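Tapirin (Caldicellulosiruptor hydrothermalis, PDB 6N2C) probably binds cellulose and so helps this extremely thermophilic bacterium attach to plant biomass, through a C-terminal domain built as a beta-helix. Local coordinates at residues A[339-344]-A[365-370]; A[280-285]-A[296-301]; A[347-352]-A[372-377]; A[333-338]-A[444-449]. All blocks are in the same frame, centred on the assembly; numbering follows the deposited sequence.

All four contacts lie in or against the parallel beta-helix of the C-terminal domain, away from its zinc site. Contact 2 comes first along the chain and closes before the others open. Contacts 1 and 3 alternate along the chain, and both are nested inside the long loop closed by contact 4. Contacts 1 and 3 have centres about 14 Å apart and meet where strands 346-349 and 368-371 pair. Contact 4 starts on strand 333-335, just before strand 338-341 of contact 1. Contact 2 stands about 15 Å from contact 1, centre to centre. Contacts 1 to 3 join successive turns of the beta-helix; contact 4 lays a later loop against its side.

Contact 1 (A[339-344]-A[365-370]); sequences IEIRND and SSATID
The carbonyl O of N343 meets water 1 at 2.8 Å, with the water as the likely donor. The same water accepts from the backbone N of S366 at 3.2 Å, so it bridges the two loops. S366 CB also packs against N343 O, 3.3 Å away. A367 N is near N343 O too, but the angle is too poor for a hydrogen bond. D344 reaches S366 with its carboxylate, OD1 lying 3.5 Å from CB.

Next to this polar end the contact turns apolar. A367 points its methyl at I341, with CB 3.8 Å from I341 CG2. I341 CG2 is anti to its backbone N, which leaves CG1 beside that N (chi1 -53°). From CG1, I341 extends CD1 to I369 CG1 at 3.6 Å. The two isoleucine side chains cross at about a right angle.

This is a corner of the parallel beta-helix. Strand 338-341 runs on toward N343 and D344, and the loop at 365-367 leads into strand 368-371 on another face. I341 and I369 are buried inside. Strand 359-363 lies beside strand 338-341 and adds I362 against A367 and I369.

Away from the I341 side, R342 grips E340 side-on. R342 NE and NH1 each lie 2.8 Å from E340 OE2, and they reach that oxygen from opposite faces of the carboxylate plane. OE2 is met on its anti side. K318 makes a salt bridge to the other oxygen, OE1, and R342 makes a cation-pi contact with W322.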
loop_
_atom_site.group_PDB
_atom_site.type_symbol
_atom_site.label_atom_id
_atom_site.label_comp_id
_atom_site.label_asym_id
_atom_site.label_seq_id
_atom_site.Cartn_x
_atom_site.Cartn_y
_atom_site.Cartn_z
ATOM N N ILE A 339 -10.789 14.484 8.961
ATOM C CA ILE A 339 -11.348 13.222 9.290
ATOM C C ILE A 339 -12.870 13.381 9.265
ATOM O O ILE A 339 -13.389 14.342 9.867
ATOM C CB ILE A 339 -10.962 12.845 10.665
ATOM C CG1 ILE A 339 -9.446 12.681 10.832
ATOM C CG2 ILE A 339 -11.581 11.504 11.023
ATOM C CD1 ILE A 339 -8.991 12.147 12.209
ATOM N N GLU A 340 -13.577 12.474 8.563
ATOM C CA GLU A 340 -15.039 12.585 8.501
ATOM C C GLU A 340 -15.594 11.185 8.785
ATOM O O GLU A 340 -15.242 10.211 8.082
ATOM C CB GLU A 340 -15.460 13.159 7.151
ATOM C CG GLU A 340 -16.974 13.188 6.972
ATOM C CD GLU A 340 -17.355 13.710 5.585
ATOM O OE1 GLU A 340 -16.485 14.203 4.814
ATOM O OE2 GLU A 340 -18.538 13.697 5.295
ATOM N N ILE A 341 -16.421 11.050 9.838
ATOM C CA ILE A 341 -17.012 9.791 10.196
ATOM C C ILE A 341 -18.524 10.000 10.039
ATOM O O ILE A 341 -19.068 10.922 10.642
ATOM C CB ILE A 341 -16.675 9.434 11.649
ATOM C CG1 ILE A 341 -15.137 9.517 11.865
ATOM C CG2 ILE A 341 -17.221 8.113 12.080
ATOM C CD1 ILE A 341 -14.686 9.218 13.243
ATOM N N ARG A 342 -19.142 9.206 9.168
ATOM C CA ARG A 342 -20.580 9.316 8.983
ATOM C C ARG A 342 -21.164 7.948 8.750
ATOM O O ARG A 342 -20.494 6.917 8.870
ATOM C CB ARG A 342 -20.862 10.277 7.860
ATOM C CG ARG A 342 -20.510 9.830 6.502
ATOM C CD ARG A 342 -21.171 10.745 5.451
ATOM N NE ARG A 342 -20.829 12.144 5.616
ATOM C CZ ARG A 342 -21.680 13.173 5.871
ATOM N NH1 ARG A 342 -21.158 14.379 6.032
ATOM N NH2 ARG A 342 -23.024 13.066 5.984
ATOM N N ASN A 343 -22.491 7.906 8.595
ATOM C CA ASN A 343 -23.192 6.584 8.473
ATOM C C ASN A 343 -22.759 5.653 9.577
ATOM O O ASN A 343 -22.836 5.986 10.727
ATOM C CB ASN A 343 -22.975 6.051 7.042
ATOM C CG ASN A 343 -23.479 7.026 5.986
ATOM O OD1 ASN A 343 -24.353 7.828 6.275
ATOM N ND2 ASN A 343 -22.925 6.985 4.792
ATOM N N ASP A 344 -22.326 4.423 9.249
ATOM C CA ASP A 344 -21.919 3.425 10.190
ATOM C C ASP A 344 -20.371 3.441 10.535
ATOM O O ASP A 344 -19.800 2.469 11.118
ATOM C CB ASP A 344 -22.241 2.036 9.617
ATOM C CG ASP A 344 -23.784 1.732 9.640
ATOM O OD1 ASP A 344 -24.449 2.255 10.547
ATOM O OD2 ASP A 344 -24.269 0.989 8.728
ATOM N N SER A 365 -26.203 9.488 14.205
ATOM C CA SER A 365 -26.365 8.708 15.381
ATOM C C SER A 365 -25.643 7.342 15.413
ATOM O O SER A 365 -25.436 6.786 16.488
ATOM C CB SER A 365 -27.906 8.544 15.681
ATOM O OG SER A 365 -28.496 7.644 14.751
ATOM N N SER A 366 -25.225 6.808 14.258
ATOM C CA SER A 366 -24.382 5.577 14.232
ATOM C C SER A 366 -22.845 5.864 14.092
ATOM O O SER A 366 -22.043 4.964 14.225
ATOM C CB SER A 366 -24.776 4.701 13.034
ATOM O OG SER A 366 -26.101 4.276 13.197
ATOM N N ALA A 367 -22.462 7.110 13.898
ATOM C CA ALA A 367 -20.988 7.471 13.748
ATOM C C ALA A 367 -20.365 7.366 15.127
ATOM O O ALA A 367 -20.916 7.897 16.119
ATOM C CB ALA A 367 -20.808 8.843 13.189
ATOM N N THR A 368 -19.246 6.657 15.207
ATOM C CA THR A 368 -18.711 6.220 16.482
ATOM C C THR A 368 -17.224 6.450 16.575
ATOM O O THR A 368 -16.471 6.071 15.650
ATOM C CB THR A 368 -18.946 4.731 16.676
ATOM O OG1 THR A 368 -20.368 4.409 16.628
ATOM C CG2 THR A 368 -18.440 4.274 17.986
ATOM N N ILE A 369 -16.805 7.053 17.678
ATOM C CA ILE A 369 -15.435 6.948 18.137
ATOM C C ILE A 369 -15.440 6.243 19.481
ATOM O O ILE A 369 -15.922 6.763 20.472
ATOM C CB ILE A 369 -14.751 8.337 18.198
ATOM C CG1 ILE A 369 -14.808 9.071 16.828
ATOM C CG2 ILE A 369 -13.343 8.217 18.695
ATOM C CD1 ILE A 369 -14.218 10.500 16.815
ATOM N N ASP A 370 -14.821 5.084 19.526
ATOM C CA ASP A 370 -14.698 4.305 20.747
ATOM C C ASP A 370 -13.263 4.223 21.131
ATOM O O ASP A 370 -12.521 3.327 20.672
ATOM C CB ASP A 370 -15.243 2.926 20.479
ATOM C CG ASP A 370 -15.160 2.003 21.715
ATOM O OD1 ASP A 370 -14.815 2.408 22.829
ATOM O OD2 ASP A 370 -15.456 0.859 21.521
HETATM O O HOH W 1 -24.389 8.154 11.534
#

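Contact 2 (A[280-285]-A[296-301]); sequences ISLSGK and DTLDIR
L298 carries CG anti to its backbone N (chi1 176°), and chi2 of 52° sets CD1 near I280. I280 CG2, also anti to its own N, meets that CD1 at 3.8 Å. The two side chains cross obliquely. L282 CD1 joins more loosely, 4.3 Å from L298 CD1, and it also lies 3.6 Å from the carbonyl O of D299.

The backbones pair as parallel strands, with I280 beside L298 and S281 beside D299. I280 N donates to T297 O, D299 N to I280 O, and L282 N to D299 O. The D299 bond is 2.9 Å from N to I280 O and nearly straight. Strands 279-281 and 297-300 are thus neighbouring strands on one face of the parallel beta-helix, one turn apart. I280 and L298 lie on the same face of these strands, while S281 and D299 lie on the other.

On that second face D299 is a polar junction. Water 2 donates to D299 OD2 at 2.7 Å and also bonds S281 OG at 2.9 Å. R301 NH2 makes a salt bridge to the same OD2 at 3.3 Å. The other oxygen, OD1, is held by N320 ND2 from the next strand, 318-321. Further along, water 3 donates to L282 O and lies 2.8 Å from R301 N, from which it accepts. N302 ND2 is a further donor to L282 O.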
loop_
_atom_site.group_PDB
_atom_site.type_symbol
_atom_site.label_atom_id
_atom_site.label_comp_id
_atom_site.label_asym_id
_atom_site.label_seq_id
_atom_site.Cartn_x
_atom_site.Cartn_y
_atom_site.Cartn_z
ATOM N N ILE A 280 -6.390 5.314 -1.160
ATOM C CA ILE A 280 -6.506 3.958 -0.764
ATOM C C ILE A 280 -7.949 3.727 -0.472
ATOM O O ILE A 280 -8.488 4.391 0.424
ATOM C CB ILE A 280 -5.633 3.606 0.488
ATOM C CG1 ILE A 280 -4.143 3.862 0.150
ATOM C CG2 ILE A 280 -5.908 2.145 0.912
ATOM C CD1 ILE A 280 -3.251 3.573 1.376
ATOM N N SER A 281 -8.592 2.906 -1.264
ATOM C CA SER A 281 -10.069 2.757 -1.204
ATOM C C SER A 281 -10.538 1.342 -1.002
ATOM O O SER A 281 -10.269 0.491 -1.883
ATOM C CB SER A 281 -10.663 3.380 -2.484
ATOM O OG SER A 281 -12.091 3.121 -2.512
ATOM N N LEU A 282 -11.257 1.072 0.131
ATOM C CA LEU A 282 -11.720 -0.269 0.442
ATOM C C LEU A 282 -13.104 -0.574 -0.237
ATOM O O LEU A 282 -13.831 0.382 -0.603
ATOM C CB LEU A 282 -11.753 -0.587 1.945
ATOM C CG LEU A 282 -10.330 -0.852 2.502
ATOM C CD1 LEU A 282 -9.453 0.418 2.535
ATOM C CD2 LEU A 282 -10.523 -1.353 3.897
ATOM N N SER A 283 -13.371 -1.820 -0.489
ATOM C CA SER A 283 -14.585 -2.290 -1.195
ATOM C C SER A 283 -15.654 -2.934 -0.333
ATOM O O SER A 283 -16.819 -3.015 -0.767
ATOM C CB SER A 283 -14.278 -3.224 -2.398
ATOM O OG SER A 283 -13.781 -4.493 -2.012
ATOM N N GLY A 284 -15.272 -3.451 0.826
ATOM C CA GLY A 284 -16.064 -4.289 1.702
ATOM C C GLY A 284 -15.432 -5.624 2.016
ATOM O O GLY A 284 -14.761 -6.213 1.137
ATOM N N LYS A 285 -15.487 -6.041 3.277
ATOM C CA LYS A 285 -14.847 -7.255 3.731
ATOM C C LYS A 285 -13.318 -7.227 3.321
ATOM O O LYS A 285 -12.722 -8.254 3.091
ATOM C CB LYS A 285 -15.486 -8.507 3.173
ATOM C CG LYS A 285 -16.904 -8.708 3.678
ATOM C CD LYS A 285 -16.807 -9.587 4.896
ATOM C CE LYS A 285 -17.310 -10.946 4.511
ATOM N NZ LYS A 285 -18.762 -11.059 4.799
ATOM N N ASP A 296 -2.807 10.138 0.383
ATOM C CA ASP A 296 -3.578 11.366 0.288
ATOM C C ASP A 296 -4.923 11.191 1.019
ATOM O O ASP A 296 -5.291 12.006 1.875
ATOM C CB ASP A 296 -3.825 11.771 -1.121
ATOM C CG ASP A 296 -4.743 12.960 -1.264
ATOM O OD1 ASP A 296 -4.419 14.076 -0.841
ATOM O OD2 ASP A 296 -5.846 12.748 -1.803
ATOM N N THR A 297 -5.649 10.190 0.613
ATOM C CA THR A 297 -6.980 9.956 1.092
ATOM C C THR A 297 -7.066 8.489 1.453
ATOM O O THR A 297 -6.681 7.610 0.691
ATOM C CB THR A 297 -8.019 10.268 0.035
ATOM O OG1 THR A 297 -8.065 11.667 -0.244
ATOM C CG2 THR A 297 -9.432 9.813 0.451
ATOM N N LEU A 298 -7.579 8.182 2.636
ATOM C CA LEU A 298 -7.943 6.813 3.024
ATOM C C LEU A 298 -9.491 6.674 3.156
ATOM O O LEU A 298 -10.054 7.358 3.990
ATOM C CB LEU A 298 -7.280 6.410 4.340
ATOM C CG LEU A 298 -7.632 5.023 4.932
ATOM C CD1 LEU A 298 -7.442 3.920 3.926
ATOM C CD2 LEU A 298 -6.801 4.768 6.187
ATOM N N ASP A 299 -10.081 5.889 2.254
ATOM C CA ASP A 299 -11.568 5.699 2.140
ATOM C C ASP A 299 -11.973 4.360 2.707
ATOM O O ASP A 299 -11.602 3.301 2.174
ATOM C CB ASP A 299 -12.020 5.870 0.671
ATOM C CG ASP A 299 -12.214 7.318 0.264
ATOM O OD1 ASP A 299 -12.428 8.190 1.099
ATOM O OD2 ASP A 299 -12.214 7.589 -0.955
ATOM N N ILE A 300 -12.658 4.387 3.838
ATOM C CA ILE A 300 -13.275 3.236 4.392
ATOM C C ILE A 300 -14.798 3.467 4.328
ATOM O O ILE A 300 -15.424 3.799 5.350
ATOM C CB ILE A 300 -12.820 2.914 5.809
ATOM C CG1 ILE A 300 -11.296 2.916 5.899
ATOM C CG2 ILE A 300 -13.351 1.572 6.296
ATOM C CD1 ILE A 300 -10.840 2.842 7.312
ATOM N N ARG A 301 -15.320 3.369 3.128
ATOM C CA ARG A 301 -16.715 3.819 2.902
ATOM C C ARG A 301 -17.614 2.745 2.287
ATOM O O ARG A 301 -18.776 2.667 2.647
ATOM C CB ARG A 301 -16.739 4.953 1.925
ATOM C CG ARG A 301 -16.010 6.162 2.434
ATOM C CD ARG A 301 -16.358 7.430 1.642
ATOM N NE ARG A 301 -15.791 7.450 0.347
ATOM C CZ ARG A 301 -15.905 8.446 -0.526
ATOM N NH1 ARG A 301 -16.588 9.547 -0.237
ATOM N NH2 ARG A 301 -15.332 8.353 -1.699
HETATM O O HOH W 2 -12.859 5.873 -2.912
HETATM O O HOH W 3 -14.439 2.885 0.480
#

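Contact 3 (A[347-352]-A[372-377]); sequences LSADVG and PDTVLY
At a corner of the parallel beta-helix, A349 and G352 on one turn meet D373 and T374 on the next. Strand 346-349 ends here and runs into a loop. The chain before strand 374-378 bends at P372 and D373, so the strands on either side of the bend lie on different faces.

G352 N donates to D373 OD2 at 2.9 Å, with an N-H...O angle of 163°. D373 OD2 accepts with its anti lone pair, on the side away from OD1. D373 CB points toward the 347-352 segment, and CG is anti to the backbone N (chi1 -167°). OD1 has a separate partner, a salt bridge to K392 NZ.

Deeper in the corner, water 4 links the two segments. It accepts from D373 N at 2.8 Å and donates to A349 O, also at 2.8 Å. T374 OG1 is its third partner, 3.0 Å away. A349 CB packs on the same hydroxyl, 3.5 Å from OG1. T374 OG1 also bonds T353 OG1, its strongest polar partner, and T353 OG1 in turn bonds D350 O. A349 also pairs through its backbone with D370 of strand 368-371, just ahead of the corner.

One carboxylate therefore serves two purposes: OD2 fixes a backbone N-H of the loop and OD1 holds a lysine. A peptide N-H and an ammonium group at the two oxygens would be expected to keep D373 ionised. No backbone-to-backbone hydrogen bond joins the two segments; water 4 ties A349 O to D373 N instead.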
loop_
_atom_site.group_PDB
_atom_site.type_symbol
_atom_site.label_atom_id
_atom_site.label_comp_id
_atom_site.label_asym_id
_atom_site.label_seq_id
_atom_site.Cartn_x
_atom_site.Cartn_y
_atom_site.Cartn_z
ATOM N N LEU A 347 -14.452 4.317 14.457
ATOM C CA LEU A 347 -12.996 4.460 14.824
ATOM C C LEU A 347 -12.874 3.975 16.250
ATOM O O LEU A 347 -13.456 4.584 17.188
ATOM C CB LEU A 347 -12.527 5.909 14.787
ATOM C CG LEU A 347 -11.064 6.233 15.187
ATOM C CD1 LEU A 347 -10.109 5.402 14.342
ATOM C CD2 LEU A 347 -10.797 7.699 15.156
ATOM N N SER A 348 -12.105 2.919 16.427
ATOM C CA SER A 348 -11.789 2.326 17.700
ATOM C C SER A 348 -10.309 2.443 17.995
ATOM O O SER A 348 -9.481 2.207 17.101
ATOM C CB SER A 348 -12.180 0.860 17.619
ATOM O OG SER A 348 -11.981 0.175 18.810
ATOM N N ALA A 349 -9.939 2.767 19.232
ATOM C CA ALA A 349 -8.559 3.051 19.577
ATOM C C ALA A 349 -8.192 2.569 20.941
ATOM O O ALA A 349 -8.972 2.701 21.905
ATOM C CB ALA A 349 -8.249 4.529 19.441
ATOM N N ASP A 350 -6.994 2.033 21.043
ATOM C CA ASP A 350 -6.511 1.446 22.292
ATOM C C ASP A 350 -5.728 2.439 23.093
ATOM O O ASP A 350 -5.636 3.635 22.767
ATOM C CB ASP A 350 -5.674 0.178 21.969
ATOM C CG ASP A 350 -6.455 -0.915 21.257
ATOM O OD1 ASP A 350 -7.700 -1.030 21.368
ATOM O OD2 ASP A 350 -5.791 -1.693 20.542
ATOM N N VAL A 351 -5.202 1.972 24.220
ATOM C CA VAL A 351 -4.389 2.818 25.124
ATOM C C VAL A 351 -3.278 3.650 24.467
ATOM O O VAL A 351 -2.568 3.174 23.602
ATOM C CB VAL A 351 -3.774 1.952 26.271
ATOM C CG1 VAL A 351 -2.845 0.860 25.709
ATOM C CG2 VAL A 351 -3.033 2.791 27.295
ATOM N N GLY A 352 -3.113 4.887 24.912
ATOM C CA GLY A 352 -2.041 5.725 24.473
ATOM C C GLY A 352 -2.102 6.397 23.094
ATOM O O GLY A 352 -1.156 7.077 22.660
ATOM N N PRO A 372 -11.607 5.321 24.609
ATOM C CA PRO A 372 -11.771 5.973 25.919
ATOM C C PRO A 372 -10.497 6.554 26.500
ATOM O O PRO A 372 -10.591 7.415 27.345
ATOM C CB PRO A 372 -12.322 4.825 26.792
ATOM C CG PRO A 372 -11.687 3.605 26.163
ATOM C CD PRO A 372 -11.896 3.882 24.692
ATOM N N ASP A 373 -9.298 6.098 26.074
ATOM C CA ASP A 373 -8.031 6.675 26.506
ATOM C C ASP A 373 -7.417 7.697 25.548
ATOM O O ASP A 373 -6.283 8.216 25.777
ATOM C CB ASP A 373 -6.952 5.579 26.804
ATOM C CG ASP A 373 -5.763 6.128 27.549
ATOM O OD1 ASP A 373 -5.986 6.938 28.520
ATOM O OD2 ASP A 373 -4.580 5.870 27.196
ATOM N N THR A 374 -8.154 8.068 24.514
ATOM C CA THR A 374 -7.515 8.825 23.426
ATOM C C THR A 374 -7.712 10.288 23.611
ATOM O O THR A 374 -8.852 10.728 23.981
ATOM C CB THR A 374 -8.094 8.359 22.068
ATOM O OG1 THR A 374 -7.888 6.977 21.903
ATOM C CG2 THR A 374 -7.527 9.128 20.819
ATOM N N VAL A 375 -6.655 11.056 23.250
ATOM C CA VAL A 375 -6.744 12.455 23.114
ATOM C C VAL A 375 -6.894 12.821 21.634
ATOM O O VAL A 375 -6.104 12.340 20.814
ATOM C CB VAL A 375 -5.506 13.134 23.713
ATOM C CG1 VAL A 375 -5.635 14.630 23.639
ATOM C CG2 VAL A 375 -5.292 12.665 25.143
ATOM N N LEU A 376 -7.849 13.673 21.303
ATOM C CA LEU A 376 -8.071 14.159 19.958
ATOM C C LEU A 376 -7.810 15.664 19.898
ATOM O O LEU A 376 -8.355 16.441 20.724
ATOM C CB LEU A 376 -9.474 13.823 19.476
ATOM C CG LEU A 376 -9.707 12.296 19.498
ATOM C CD1 LEU A 376 -10.422 11.891 20.760
ATOM C CD2 LEU A 376 -10.458 11.796 18.295
ATOM N N TYR A 377 -6.987 16.082 18.938
ATOM C CA TYR A 377 -6.686 17.464 18.689
ATOM C C TYR A 377 -7.260 17.846 17.303
ATOM O O TYR A 377 -6.976 17.161 16.325
ATOM C CB TYR A 377 -5.139 17.707 18.646
ATOM C CG TYR A 377 -4.401 17.410 19.868
ATOM C CD1 TYR A 377 -3.976 16.159 20.185
ATOM C CD2 TYR A 377 -4.136 18.438 20.764
ATOM C CE1 TYR A 377 -3.311 15.871 21.346
ATOM C CE2 TYR A 377 -3.456 18.190 21.920
ATOM C CZ TYR A 377 -3.027 16.939 22.216
ATOM O OH TYR A 377 -2.374 16.703 23.402
HETATM O O HOH W 4 -8.470 4.753 23.803
#

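Contact 4 (A[333-338]-A[444-449]); sequences KLFGGD and IPYPTI
The ring of F335 has P447 over one face. P447 CD sits 3.5 Å above the ring plane, offset toward the rim, in a CH-pi contact, and the two side chains reach toward each other tip to tip. I444 lies at the edge, with CG2 3.9 Å from F335 CD1. P445 O approaches obliquely, 3.5 Å from CE1. The ring of Y446 has I444 CG2 over the centre of one face, and G336 O near its plane at the edge. Y315 stacks with Y446 as well.

F335 CB points toward the 444-449 loop, with CG anti to the carbonyl carbon (chi1 -59°). F335 CB touches Y446 CD1 at 3.8 Å, coming obliquely to the tyrosine ring. Y446 OH donates to G336 O at 2.6 Å, tilted 21° from the carbonyl plane. I444 CD1 rests on the same oxygen, 3.7 Å away. The peptide between G336 and G337 is cis.

The 444-449 segment has no regular structure. P445 is the centre of an inverse gamma turn, with a weak bond from Y446 N to I444 O. The segment belongs to the connection from strand 434-436 to helix 451-457 and lies along the outside of the beta-helix. P447 touches strand 313-315, while I444 and P445 touch Y356 on strand 354-356.

The attachment is mainly apolar, an aromatic ring held among two prolines and an isoleucine. The tyrosine hydroxyl adds a directional bond and gives G336 O a donor where strand 333-335 has ended.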
loop_
_atom_site.group_PDB
_atom_site.type_symbol
_atom_site.label_atom_id
_atom_site.label_comp_id
_atom_site.label_asym_id
_atom_site.label_seq_id
_atom_site.Cartn_x
_atom_site.Cartn_y
_atom_site.Cartn_z
ATOM N N LYS A 333 -0.942 6.565 16.228
ATOM C CA LYS A 333 -1.305 7.933 16.007
ATOM C C LYS A 333 -2.029 8.084 14.691
ATOM O O LYS A 333 -1.782 7.294 13.756
ATOM C CB LYS A 333 -0.024 8.775 16.071
ATOM C CG LYS A 333 0.720 8.612 17.455
ATOM C CD LYS A 333 2.203 8.933 17.407
ATOM C CE LYS A 333 2.936 8.585 18.707
ATOM N NZ LYS A 333 3.245 7.139 18.921
ATOM N N LEU A 334 -2.930 9.057 14.607
ATOM C CA LEU A 334 -3.405 9.545 13.327
ATOM C C LEU A 334 -2.896 10.933 13.135
ATOM O O LEU A 334 -3.040 11.799 14.046
ATOM C CB LEU A 334 -4.936 9.580 13.275
ATOM C CG LEU A 334 -5.648 8.221 13.293
ATOM C CD1 LEU A 334 -7.148 8.393 13.150
ATOM C CD2 LEU A 334 -5.153 7.389 12.149
ATOM N N PHE A 335 -2.407 11.250 11.935
ATOM C CA PHE A 335 -1.949 12.573 11.566
ATOM C C PHE A 335 -2.768 13.062 10.357
ATOM O O PHE A 335 -2.443 12.695 9.197
ATOM C CB PHE A 335 -0.412 12.614 11.208
ATOM C CG PHE A 335 0.499 12.148 12.335
ATOM C CD1 PHE A 335 0.729 12.976 13.385
ATOM C CD2 PHE A 335 1.044 10.899 12.356
ATOM C CE1 PHE A 335 1.554 12.604 14.438
ATOM C CE2 PHE A 335 1.837 10.500 13.399
ATOM C CZ PHE A 335 2.116 11.369 14.452
ATOM N N GLY A 336 -3.789 13.878 10.592
ATOM C CA GLY A 336 -4.508 14.516 9.558
ATOM C C GLY A 336 -4.054 15.899 9.290
ATOM O O GLY A 336 -3.188 16.416 10.079
ATOM N N GLY A 337 -4.636 16.596 8.305
ATOM C CA GLY A 337 -5.692 16.127 7.441
ATOM C C GLY A 337 -7.044 16.283 8.097
ATOM O O GLY A 337 -7.154 16.489 9.331
ATOM N N ASP A 338 -8.078 16.048 7.291
ATOM C CA ASP A 338 -9.430 16.065 7.804
ATOM C C ASP A 338 -9.929 14.653 7.961
ATOM O O ASP A 338 -9.590 13.732 7.174
ATOM C CB ASP A 338 -10.352 16.844 6.805
ATOM C CG ASP A 338 -9.983 18.300 6.649
ATOM O OD1 ASP A 338 -9.378 18.925 7.550
ATOM O OD2 ASP A 338 -10.402 18.844 5.625
ATOM N N ILE A 444 0.920 20.068 14.893
ATOM C CA ILE A 444 0.897 18.623 14.733
ATOM C C ILE A 444 2.300 18.129 14.358
ATOM O O ILE A 444 2.836 18.646 13.393
ATOM C CB ILE A 444 -0.061 18.283 13.598
ATOM C CG1 ILE A 444 -1.463 18.623 14.024
ATOM C CG2 ILE A 444 0.043 16.765 13.286
ATOM C CD1 ILE A 444 -2.474 18.667 12.893
ATOM N N PRO A 445 2.830 17.124 15.051
ATOM C CA PRO A 445 4.219 16.666 14.830
ATOM C C PRO A 445 4.295 15.579 13.714
ATOM O O PRO A 445 4.500 14.408 13.981
ATOM C CB PRO A 445 4.574 16.075 16.137
ATOM C CG PRO A 445 3.276 15.516 16.666
ATOM C CD PRO A 445 2.255 16.506 16.255
ATOM N N TYR A 446 4.136 16.069 12.523
ATOM C CA TYR A 446 4.010 15.182 11.387
ATOM C C TYR A 446 5.289 14.405 11.207
ATOM O O TYR A 446 6.374 15.001 11.259
ATOM C CB TYR A 446 3.748 15.962 10.148
ATOM C CG TYR A 446 2.364 16.591 10.036
ATOM C CD1 TYR A 446 1.229 15.790 9.818
ATOM C CD2 TYR A 446 2.190 17.906 10.167
ATOM C CE1 TYR A 446 0.005 16.353 9.682
ATOM C CE2 TYR A 446 0.934 18.488 10.041
ATOM C CZ TYR A 446 -0.161 17.675 9.839
ATOM O OH TYR A 446 -1.392 18.229 9.682
ATOM N N PRO A 447 5.173 13.113 10.949
ATOM C CA PRO A 447 6.363 12.336 10.482
ATOM C C PRO A 447 7.060 12.918 9.261
ATOM O O PRO A 447 6.441 13.492 8.381
ATOM C CB PRO A 447 5.766 10.977 10.168
ATOM C CG PRO A 447 4.599 10.862 11.109
ATOM C CD PRO A 447 3.999 12.242 11.068
ATOM N N THR A 448 8.394 12.849 9.250
ATOM C CA THR A 448 9.113 13.185 8.044
ATOM C C THR A 448 8.874 12.087 6.972
ATOM O O THR A 448 8.644 10.903 7.280
ATOM C CB THR A 448 10.635 13.389 8.267
ATOM O OG1 THR A 448 11.158 13.976 7.087
ATOM C CG2 THR A 448 11.384 12.075 8.577
ATOM N N ILE A 449 8.944 12.520 5.738
ATOM C CA ILE A 449 8.874 11.583 4.578
ATOM C C ILE A 449 10.147 10.704 4.586
ATOM O O ILE A 449 11.295 11.246 4.654
ATOM C CB ILE A 449 8.823 12.296 3.268
ATOM C CG1 ILE A 449 7.615 13.213 3.166
ATOM C CG2 ILE A 449 8.864 11.298 2.130
ATOM C CD1 ILE A 449 6.326 12.584 3.626
#